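PDB 5WH9: 4-hydroxybenzoyl-CoA thioesterase from Bacillus halodurans, which probably hydrolyses the thioester bond of gentisyl-coenzyme A, as a hotdog-fold member of the 4-hydroxybenzoyl-CoA thioesterase family. Local coordinates for residues B[24-36]-B[94-108]. Sequence-based numbering, arbitrary orientation.
Sequences PNYYKWMDEACHH and FIKQGRVIASGHEKR
Y26, M30, D31 and C34 of helix 25-40 make a buried helix-on-sheet contact with F94, A102, E106 and R108 of the antiparallel hairpin 87-96/99-111, part of the hotdog fold, in which a sheet curls round a long helix. The helix segment crosses strand 99-108 at -60°, with axes 9.7 Å apart. One end is apolar. Y26 turns its ring edge to one face of F94, CD2 lying 3.8 Å from CE2 of F94. A102 CB also meets Y26 CE2 at 3.8 Å. M30 CG rests 3.9 Å from F94 CZ, and its thioether reaches on to G104, where a side chain would crowd the sulfur. The other end is polar. D31 OD1 accepts a nearly straight hydrogen bond (168°) from R108 NH2 at 3.3 Å, part of a salt bridge; chi1 of -173° sets the carboxylate opposite its own amide nitrogen. The oxygen lies near the guanidinium plane, but the nitrogen sits above the carboxylate plane. R108 NE makes a hydrogen-bonded salt bridge to E106 OE2 at 2.8 Å, joining all three in one network, while C34 SG lies over one guanidinium face, 3.3 Å from NE. A leucine in place of R108 would probably leave the buried D31 and E106 carboxylates without their shared positive partner. Y23 of the second subunit hydrogen-bonds E106 OE1, and F55 O accepts from R108 NH1. On the sheet, I76 of strand 73-80 packs on F94, H92 of strand 87-96 touches M30 and E106, and I57 of strand 57-64 also meets E106.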
ATOM      1  N   PRO B  24       0.424  -7.547  -6.537  1.00 10.35           N
ATOM      2  CA  PRO B  24      -0.421  -6.448  -6.932  1.00  9.55           C
ATOM      3  C   PRO B  24       0.611  -5.397  -7.133  1.00 10.33           C
ATOM      4  O   PRO B  24       0.422  -4.604  -8.055  1.00 10.48           O
ATOM      5  CB  PRO B  24      -1.270  -6.131  -5.703  1.00  9.39           C
ATOM      6  CG  PRO B  24      -1.461  -7.451  -5.042  1.00  9.45           C
ATOM      7  CD  PRO B  24      -0.199  -8.226  -5.302  1.00  9.85           C
ATOM      8  N   ASN B  25       1.681  -5.328  -6.339  1.00 11.25           N
ATOM      9  CA  ASN B  25       2.493  -4.212  -6.751  1.00 13.78           C
ATOM     10  C   ASN B  25       2.745  -4.142  -8.252  1.00 13.87           C
ATOM     11  O   ASN B  25       2.952  -3.087  -8.750  1.00 13.00           O
ATOM     12  CB  ASN B  25       3.805  -4.135  -5.986  1.00 13.37           C
ATOM     13  CG  ASN B  25       3.599  -3.846  -4.525  1.00 13.82           C
ATOM     14  OD1 ASN B  25       3.916  -4.626  -3.695  1.00 14.84           O
ATOM     15  ND2 ASN B  25       3.015  -2.749  -4.244  1.00 15.12           N
ATOM     16  N   TYR B  26       2.765  -5.288  -8.925  1.00  9.48           N
ATOM     17  CA  TYR B  26       2.971  -5.258 -10.367  1.00 12.65           C
ATOM     18  C   TYR B  26       1.861  -4.438 -11.048  1.00 11.56           C
ATOM     19  O   TYR B  26       2.085  -3.798 -12.078  1.00 10.87           O
ATOM     20  CB  TYR B  26       3.005  -6.671 -10.945  1.00 12.62           C
ATOM     21  CG  TYR B  26       4.233  -7.474 -10.606  1.00 15.10           C
ATOM     22  CD1 TYR B  26       4.368  -8.068  -9.367  1.00 16.40           C
ATOM     23  CD2 TYR B  26       5.244  -7.675 -11.543  1.00 16.69           C
ATOM     24  CE1 TYR B  26       5.479  -8.814  -9.046  1.00 16.21           C
ATOM     25  CE2 TYR B  26       6.366  -8.431 -11.239  1.00 13.65           C
ATOM     26  CZ  TYR B  26       6.477  -8.997  -9.976  1.00 20.09           C
ATOM     27  OH  TYR B  26       7.579  -9.771  -9.633  1.00 19.91           O
ATOM     28  N   TYR B  27       0.659  -4.472 -10.480  1.00  7.34           N
ATOM     29  CA  TYR B  27      -0.468  -3.709 -11.027  1.00  9.39           C
ATOM     30  C   TYR B  27      -0.325  -2.226 -10.724  1.00 10.98           C
ATOM     31  O   TYR B  27      -0.657  -1.392 -11.563  1.00 13.86           O
ATOM     32  CB  TYR B  27      -1.801  -4.274 -10.513  1.00 10.08           C
ATOM     33  CG  TYR B  27      -1.953  -5.729 -10.903  1.00  8.60           C
ATOM     34  CD1 TYR B  27      -2.485  -6.075 -12.140  1.00  8.14           C
ATOM     35  CD2 TYR B  27      -1.507  -6.755 -10.069  1.00  9.06           C
ATOM     36  CE1 TYR B  27      -2.608  -7.401 -12.532  1.00  7.27           C
ATOM     37  CE2 TYR B  27      -1.606  -8.109 -10.466  1.00  8.68           C
ATOM     38  CZ  TYR B  27      -2.164  -8.407 -11.707  1.00  5.60           C
ATOM     39  OH  TYR B  27      -2.315  -9.720 -12.123  1.00 12.49           O
ATOM     40  N   LYS B  28       0.184  -1.914  -9.532  1.00 12.14           N
ATOM     41  CA  LYS B  28       0.526  -0.554  -9.132  1.00 13.17           C
ATOM     42  C   LYS B  28       1.527   0.008 -10.140  1.00 16.09           C
ATOM     43  O   LYS B  28       1.392   1.138 -10.622  1.00 11.84           O
ATOM     44  CB  LYS B  28       1.112  -0.586  -7.700  1.00 16.21           C
ATOM     45  CG  LYS B  28       1.817   0.667  -7.156  1.00 16.30           C
ATOM     46  CD  LYS B  28       2.881   0.249  -6.093  1.00 24.21           C
ATOM     47  CE  LYS B  28       3.337   1.371  -5.136  1.00 38.48           C
ATOM     48  NZ  LYS B  28       4.119   2.544  -5.716  1.00 30.17           N
ATOM     49  N   TRP B  29       2.526  -0.798 -10.481  1.00 12.28           N
ATOM     50  CA  TRP B  29       3.558  -0.326 -11.393  1.00 13.79           C
ATOM     51  C   TRP B  29       3.007  -0.141 -12.800  1.00 12.03           C
ATOM     52  O   TRP B  29       3.396   0.806 -13.475  1.00 11.72           O
ATOM     53  CB  TRP B  29       4.776  -1.254 -11.384  1.00 13.70           C
ATOM     54  CG  TRP B  29       5.560  -1.173 -10.116  1.00 11.29           C
ATOM     55  CD1 TRP B  29       5.871  -0.045  -9.413  1.00 13.09           C
ATOM     56  CD2 TRP B  29       6.130  -2.270  -9.393  1.00 11.86           C
ATOM     57  NE1 TRP B  29       6.595  -0.377  -8.296  1.00 14.65           N
ATOM     58  CE2 TRP B  29       6.765  -1.737  -8.262  1.00 10.89           C
ATOM     59  CE3 TRP B  29       6.154  -3.656  -9.590  1.00 11.48           C
ATOM     60  CZ2 TRP B  29       7.434  -2.539  -7.337  1.00  9.20           C
ATOM     61  CZ3 TRP B  29       6.804  -4.437  -8.682  1.00  9.58           C
ATOM     62  CH2 TRP B  29       7.435  -3.884  -7.568  1.00 11.04           C
ATOM     63  N   MET B  30       2.100  -1.019 -13.240  1.00 14.80           N
ATOM     64  CA  MET B  30       1.444  -0.827 -14.533  1.00 15.16           C
ATOM     65  C   MET B  30       0.589   0.419 -14.517  1.00 18.14           C
ATOM     66  O   MET B  30       0.584   1.205 -15.471  1.00 19.36           O
ATOM     67  CB  MET B  30       0.582  -2.021 -14.918  1.00 17.34           C
ATOM     68  CG  MET B  30       1.393  -3.190 -15.418  1.00 15.09           C
ATOM     69  SD  MET B  30       0.380  -4.561 -16.013  1.00 24.82           S
ATOM     70  CE  MET B  30      -0.662  -4.850 -14.585  1.00 14.29           C
ATOM     71  N   ASP B  31      -0.129   0.625 -13.428  1.00 14.69           N
ATOM     72  CA  ASP B  31      -0.889   1.857 -13.330  1.00 13.92           C
ATOM     73  C   ASP B  31       0.061   3.060 -13.484  1.00 14.81           C
ATOM     74  O   ASP B  31      -0.244   4.019 -14.201  1.00 15.61           O
ATOM     75  CB  ASP B  31      -1.650   1.919 -12.016  1.00 13.09           C
ATOM     76  CG  ASP B  31      -2.570   3.100 -11.948  1.00 14.17           C
ATOM     77  OD1 ASP B  31      -3.703   3.012 -12.454  1.00 20.20           O
ATOM     78  OD2 ASP B  31      -2.161   4.129 -11.392  1.00 17.46           O
ATOM     79  N   GLU B  32       1.219   3.003 -12.833  1.00  9.92           N
ATOM     80  CA  GLU B  32       2.178   4.095 -12.942  1.00 12.17           C
ATOM     81  C   GLU B  32       2.725   4.205 -14.363  1.00 11.71           C
ATOM     82  O   GLU B  32       2.869   5.299 -14.896  1.00  8.92           O
ATOM     83  CB  GLU B  32       3.325   3.913 -11.957  1.00  9.63           C
ATOM     84  CG  GLU B  32       2.846   3.802 -10.534  1.00 13.82           C
ATOM     85  CD  GLU B  32       3.965   3.557  -9.529  1.00 11.10           C
ATOM     86  OE1 GLU B  32       5.164   3.633  -9.895  1.00 12.41           O
ATOM     87  OE2 GLU B  32       3.630   3.279  -8.369  1.00  9.67           O
ATOM     88  N   ALA B  33       3.030   3.075 -14.980  1.00 16.90           N
ATOM     89  CA  ALA B  33       3.516   3.119 -16.348  1.00 17.13           C
ATOM     90  C   ALA B  33       2.469   3.771 -17.239  1.00 19.66           C
ATOM     91  O   ALA B  33       2.807   4.623 -18.058  1.00 15.85           O
ATOM     92  CB  ALA B  33       3.856   1.742 -16.851  1.00 17.55           C
ATOM     93  N   CYS B  34       1.204   3.374 -17.071  1.00 17.88           N
ATOM     94  CA  CYS B  34       0.114   3.920 -17.876  1.00 16.28           C
ATOM     95  C   CYS B  34       0.063   5.436 -17.823  1.00 17.55           C
ATOM     96  O   CYS B  34      -0.056   6.083 -18.855  1.00 19.57           O
ATOM     97  CB  CYS B  34      -1.238   3.367 -17.432  1.00 20.26           C
ATOM     98  SG  CYS B  34      -2.653   4.256 -18.176  1.00 23.61           S
ATOM     99  N   HIS B  35       0.140   5.992 -16.612  1.00 19.27           N
ATOM    100  CA  HIS B  35       0.113   7.438 -16.408  1.00 18.55           C
ATOM    101  C   HIS B  35       1.344   8.104 -17.004  1.00 18.06           C
ATOM    102  O   HIS B  35       1.286   9.215 -17.534  1.00 15.25           O
ATOM    103  CB  HIS B  35       0.090   7.753 -14.918  1.00 15.01           C
ATOM    104  CG  HIS B  35      -1.263   7.644 -14.289  1.00 20.30           C
ATOM    105  ND1 HIS B  35      -1.768   6.454 -13.798  1.00 18.58           N
ATOM    106  CD2 HIS B  35      -2.207   8.584 -14.050  1.00 17.42           C
ATOM    107  CE1 HIS B  35      -2.974   6.663 -13.304  1.00 16.28           C
ATOM    108  NE2 HIS B  35      -3.259   7.950 -13.431  1.00 24.10           N
ATOM    109  N   HIS B  36       2.478   7.435 -16.866  1.00 14.02           N
ATOM    110  CA  HIS B  36       3.720   7.977 -17.385  1.00 16.80           C
ATOM    111  C   HIS B  36       3.693   7.926 -18.894  1.00 17.27           C
ATOM    112  O   HIS B  36       4.311   8.736 -19.573  1.00 16.80           O
ATOM    113  CB  HIS B  36       4.905   7.176 -16.860  1.00 16.36           C
ATOM    114  CG  HIS B  36       6.184   7.454 -17.577  1.00 20.04           C
ATOM    115  ND1 HIS B  36       6.497   6.871 -18.784  1.00 17.65           N
ATOM    116  CD2 HIS B  36       7.241   8.234 -17.247  1.00 19.68           C
ATOM    117  CE1 HIS B  36       7.693   7.283 -19.170  1.00 23.92           C
ATOM    118  NE2 HIS B  36       8.164   8.111 -18.254  1.00 17.81           N
ATOM    119  N   PHE B  94       7.731  -6.068 -18.063  1.00 10.25           N
ATOM    120  CA  PHE B  94       8.720  -5.771 -17.037  1.00 11.27           C
ATOM    121  C   PHE B  94      10.062  -6.301 -17.469  1.00 15.44           C
ATOM    122  O   PHE B  94      10.207  -7.500 -17.792  1.00 13.69           O
ATOM    123  CB  PHE B  94       8.327  -6.386 -15.694  1.00 10.98           C
ATOM    124  CG  PHE B  94       7.053  -5.838 -15.149  1.00 12.62           C
ATOM    125  CD1 PHE B  94       5.837  -6.161 -15.749  1.00 11.28           C
ATOM    126  CD2 PHE B  94       7.060  -4.983 -14.054  1.00 10.65           C
ATOM    127  CE1 PHE B  94       4.659  -5.641 -15.260  1.00 10.42           C
ATOM    128  CE2 PHE B  94       5.874  -4.458 -13.553  1.00  8.01           C
ATOM    129  CZ  PHE B  94       4.681  -4.791 -14.156  1.00 13.32           C
ATOM    130  N   ILE B  95      11.034  -5.396 -17.504  1.00 21.84           N
ATOM    131  CA  ILE B  95      12.384  -5.755 -17.868  1.00 18.84           C
ATOM    132  C   ILE B  95      13.324  -5.590 -16.672  1.00 17.55           C
ATOM    133  O   ILE B  95      13.435  -4.522 -16.081  1.00 22.11           O
ATOM    134  CB  ILE B  95      12.884  -4.960 -19.095  1.00 25.34           C
ATOM    135  CG1 ILE B  95      12.184  -5.441 -20.362  1.00 25.93           C
ATOM    136  CG2 ILE B  95      14.385  -5.164 -19.294  1.00 23.54           C
ATOM    137  CD1 ILE B  95      10.899  -4.768 -20.646  1.00 27.19           C
ATOM    138  N   LYS B  96      13.970  -6.679 -16.308  1.00  8.66           N
ATOM    139  CA  LYS B  96      15.009  -6.672 -15.304  1.00 14.56           C
ATOM    140  C   LYS B  96      16.235  -7.363 -15.885  1.00 18.17           C
ATOM    141  O   LYS B  96      16.130  -8.468 -16.441  1.00 16.49           O
ATOM    142  CB  LYS B  96      14.542  -7.430 -14.065  1.00 10.60           C
ATOM    143  CG  LYS B  96      15.668  -7.887 -13.179  1.00 12.56           C
ATOM    144  CD  LYS B  96      15.138  -8.575 -11.948  1.00 17.48           C
ATOM    145  CE  LYS B  96      16.068  -9.683 -11.486  1.00 23.48           C
ATOM    146  NZ  LYS B  96      15.733 -10.120 -10.099  1.00 27.57           N
ATOM    147  N   GLN B  97      17.387  -6.701 -15.769  1.00 24.66           N
ATOM    148  CA  GLN B  97      18.650  -7.254 -16.231  1.00 23.71           C
ATOM    149  C   GLN B  97      18.539  -7.596 -17.703  1.00 23.94           C
ATOM    150  O   GLN B  97      19.022  -8.632 -18.146  1.00 24.74           O
ATOM    151  CB  GLN B  97      19.018  -8.495 -15.415  1.00 23.42           C
ATOM    152  CG  GLN B  97      19.117  -8.222 -13.919  1.00 26.42           C
ATOM    153  CD  GLN B  97      19.568  -9.438 -13.132  1.00 32.37           C
ATOM    154  OE1 GLN B  97      19.321 -10.574 -13.532  1.00 32.50           O
ATOM    155  NE2 GLN B  97      20.241  -9.204 -12.014  1.00 30.60           N
ATOM    156  N   GLY B  98      17.881  -6.717 -18.451  1.00 13.32           N
ATOM    157  CA  GLY B  98      17.763  -6.872 -19.885  1.00 16.50           C
ATOM    158  C   GLY B  98      16.776  -7.936 -20.339  1.00 20.66           C
ATOM    159  O   GLY B  98      16.605  -8.127 -21.541  1.00 16.11           O
ATOM    160  N   ARG B  99      16.105  -8.591 -19.387  1.00 35.15           N
ATOM    161  CA  ARG B  99      15.144  -9.657 -19.686  1.00 35.47           C
ATOM    162  C   ARG B  99      13.719  -9.369 -19.204  1.00 33.59           C
ATOM    163  O   ARG B  99      13.515  -8.642 -18.224  1.00 27.30           O
ATOM    164  CB  ARG B  99      15.612 -10.967 -19.059  1.00 39.76           C
ATOM    165  CG  ARG B  99      16.975 -11.421 -19.541  1.00 49.93           C
ATOM    166  CD  ARG B  99      17.326 -12.779 -18.960  1.00 69.10           C
ATOM    167  NE  ARG B  99      16.154 -13.652 -18.899  1.00 86.33           N
ATOM    168  CZ  ARG B  99      15.549 -14.028 -17.774  1.00 82.51           C
ATOM    169  NH1 ARG B  99      16.010 -13.624 -16.596  1.00 76.48           N
ATOM    170  NH2 ARG B  99      14.484 -14.818 -17.830  1.00 78.63           N
ATOM    171  N   VAL B 100      12.740  -9.971 -19.883  1.00 23.08           N
ATOM    172  CA  VAL B 100      11.335  -9.876 -19.475  1.00 23.70           C
ATOM    173  C   VAL B 100      10.992 -10.851 -18.332  1.00 27.22           C
ATOM    174  O   VAL B 100      10.982 -12.073 -18.512  1.00 30.18           O
ATOM    175  CB  VAL B 100      10.356 -10.106 -20.656  1.00 23.63           C
ATOM    176  CG1 VAL B 100       8.925  -9.965 -20.171  1.00 21.71           C
ATOM    177  CG2 VAL B 100      10.620  -9.112 -21.792  1.00 22.91           C
ATOM    178  N   ILE B 101      10.707 -10.306 -17.159  1.00 11.50           N
ATOM    179  CA  ILE B 101      10.419 -11.136 -15.994  1.00 14.56           C
ATOM    180  C   ILE B 101       8.940 -11.129 -15.591  1.00 15.60           C
ATOM    181  O   ILE B 101       8.551 -11.758 -14.610  1.00 17.27           O
ATOM    182  CB  ILE B 101      11.284 -10.711 -14.791  1.00 16.41           C
ATOM    183  CG1 ILE B 101      10.986  -9.253 -14.411  1.00 13.54           C
ATOM    184  CG2 ILE B 101      12.758 -10.907 -15.111  1.00 17.23           C
ATOM    185  CD1 ILE B 101       9.618  -9.091 -13.653  1.00 11.11           C
ATOM    186  N   ALA B 102       8.125 -10.413 -16.350  1.00 22.58           N
ATOM    187  CA  ALA B 102       6.683 -10.405 -16.154  1.00 25.10           C
ATOM    188  C   ALA B 102       6.095  -9.616 -17.301  1.00 23.74           C
ATOM    189  O   ALA B 102       6.749  -8.715 -17.823  1.00 23.65           O
ATOM    190  CB  ALA B 102       6.317  -9.747 -14.806  1.00 23.11           C
ATOM    191  N   SER B 103       4.873  -9.944 -17.703  1.00 20.54           N
ATOM    192  CA  SER B 103       4.197  -9.163 -18.736  1.00 21.24           C
ATOM    193  C   SER B 103       2.685  -9.220 -18.587  1.00 19.23           C
ATOM    194  O   SER B 103       2.110 -10.269 -18.320  1.00 16.71           O
ATOM    195  CB  SER B 103       4.623  -9.610 -20.136  1.00 21.80           C
ATOM    196  OG  SER B 103       4.427 -11.002 -20.313  1.00 28.03           O
ATOM    197  N   GLY B 104       2.041  -8.075 -18.748  1.00 10.79           N
ATOM    198  CA  GLY B 104       0.607  -8.045 -18.673  1.00 12.58           C
ATOM    199  C   GLY B 104      -0.015  -7.028 -19.583  1.00 13.10           C
ATOM    200  O   GLY B 104       0.634  -6.457 -20.461  1.00 13.30           O
ATOM    201  N   HIS B 105      -1.299  -6.794 -19.375  1.00 19.44           N
ATOM    202  CA  HIS B 105      -1.959  -5.721 -20.090  1.00 18.10           C
ATOM    203  C   HIS B 105      -3.054  -5.143 -19.227  1.00 19.99           C
ATOM    204  O   HIS B 105      -3.453  -5.732 -18.220  1.00 25.21           O
ATOM    205  CB  HIS B 105      -2.519  -6.205 -21.440  1.00 23.11           C
ATOM    206  CG  HIS B 105      -3.596  -7.234 -21.320  1.00 28.06           C
ATOM    207  ND1 HIS B 105      -4.929  -6.905 -21.167  1.00 30.97           N
ATOM    208  CD2 HIS B 105      -3.540  -8.587 -21.328  1.00 32.44           C
ATOM    209  CE1 HIS B 105      -5.645  -8.013 -21.081  1.00 28.87           C
ATOM    210  NE2 HIS B 105      -4.826  -9.046 -21.179  1.00 28.32           N
ATOM    211  N   GLU B 106      -3.520  -3.973 -19.623  1.00 12.92           N
ATOM    212  CA  GLU B 106      -4.664  -3.339 -19.019  1.00 13.08           C
ATOM    213  C   GLU B 106      -5.639  -3.037 -20.159  1.00 18.03           C
ATOM    214  O   GLU B 106      -5.247  -2.476 -21.182  1.00 18.75           O
ATOM    215  CB  GLU B 106      -4.231  -2.024 -18.358  1.00 15.51           C
ATOM    216  CG  GLU B 106      -3.209  -2.163 -17.229  1.00 11.28           C
ATOM    217  CD  GLU B 106      -2.782  -0.823 -16.645  1.00 17.00           C
ATOM    218  OE1 GLU B 106      -2.632  -0.739 -15.409  1.00 14.34           O
ATOM    219  OE2 GLU B 106      -2.568   0.145 -17.415  1.00 20.47           O
ATOM    220  N   LYS B 107      -6.896  -3.430 -20.009  1.00 17.22           N
ATOM    221  CA  LYS B 107      -7.943  -2.870 -20.847  1.00 19.38           C
ATOM    222  C   LYS B 107      -8.506  -1.644 -20.148  1.00 18.00           C
ATOM    223  O   LYS B 107      -8.922  -1.720 -18.990  1.00 18.18           O
ATOM    224  CB  LYS B 107      -9.065  -3.873 -21.074  1.00 19.77           C
ATOM    225  CG  LYS B 107     -10.128  -3.370 -22.051  1.00 27.48           C
ATOM    226  CD  LYS B 107     -10.910  -4.521 -22.697  1.00 23.61           C
ATOM    227  CE  LYS B 107     -12.012  -3.966 -23.592  1.00 29.54           C
ATOM    228  NZ  LYS B 107     -12.717  -5.018 -24.399  1.00 37.07           N
ATOM    229  N   ARG B 108      -8.508  -0.510 -20.834  1.00 18.14           N
ATOM    230  CA  ARG B 108      -9.027   0.716 -20.238  1.00 19.13           C
ATOM    231  C   ARG B 108     -10.035   1.421 -21.144  1.00 20.84           C
ATOM    232  O   ARG B 108     -10.015   1.277 -22.370  1.00 20.78           O
ATOM    233  CB  ARG B 108      -7.888   1.675 -19.873  1.00 18.34           C
ATOM    234  CG  ARG B 108      -6.861   1.135 -18.884  1.00 18.87           C
ATOM    235  CD  ARG B 108      -5.797   2.193 -18.614  1.00 20.33           C
ATOM    236  NE  ARG B 108      -4.808   1.811 -17.610  1.00 22.10           N
ATOM    237  CZ  ARG B 108      -4.859   2.175 -16.329  1.00 25.38           C
ATOM    238  NH1 ARG B 108      -5.863   2.923 -15.890  1.00 21.32           N
ATOM    239  NH2 ARG B 108      -3.907   1.791 -15.486  1.00 20.98           N
TER
HETATM  240  O   HOH W   1      -6.285   4.795 -13.115  1.00 21.16           O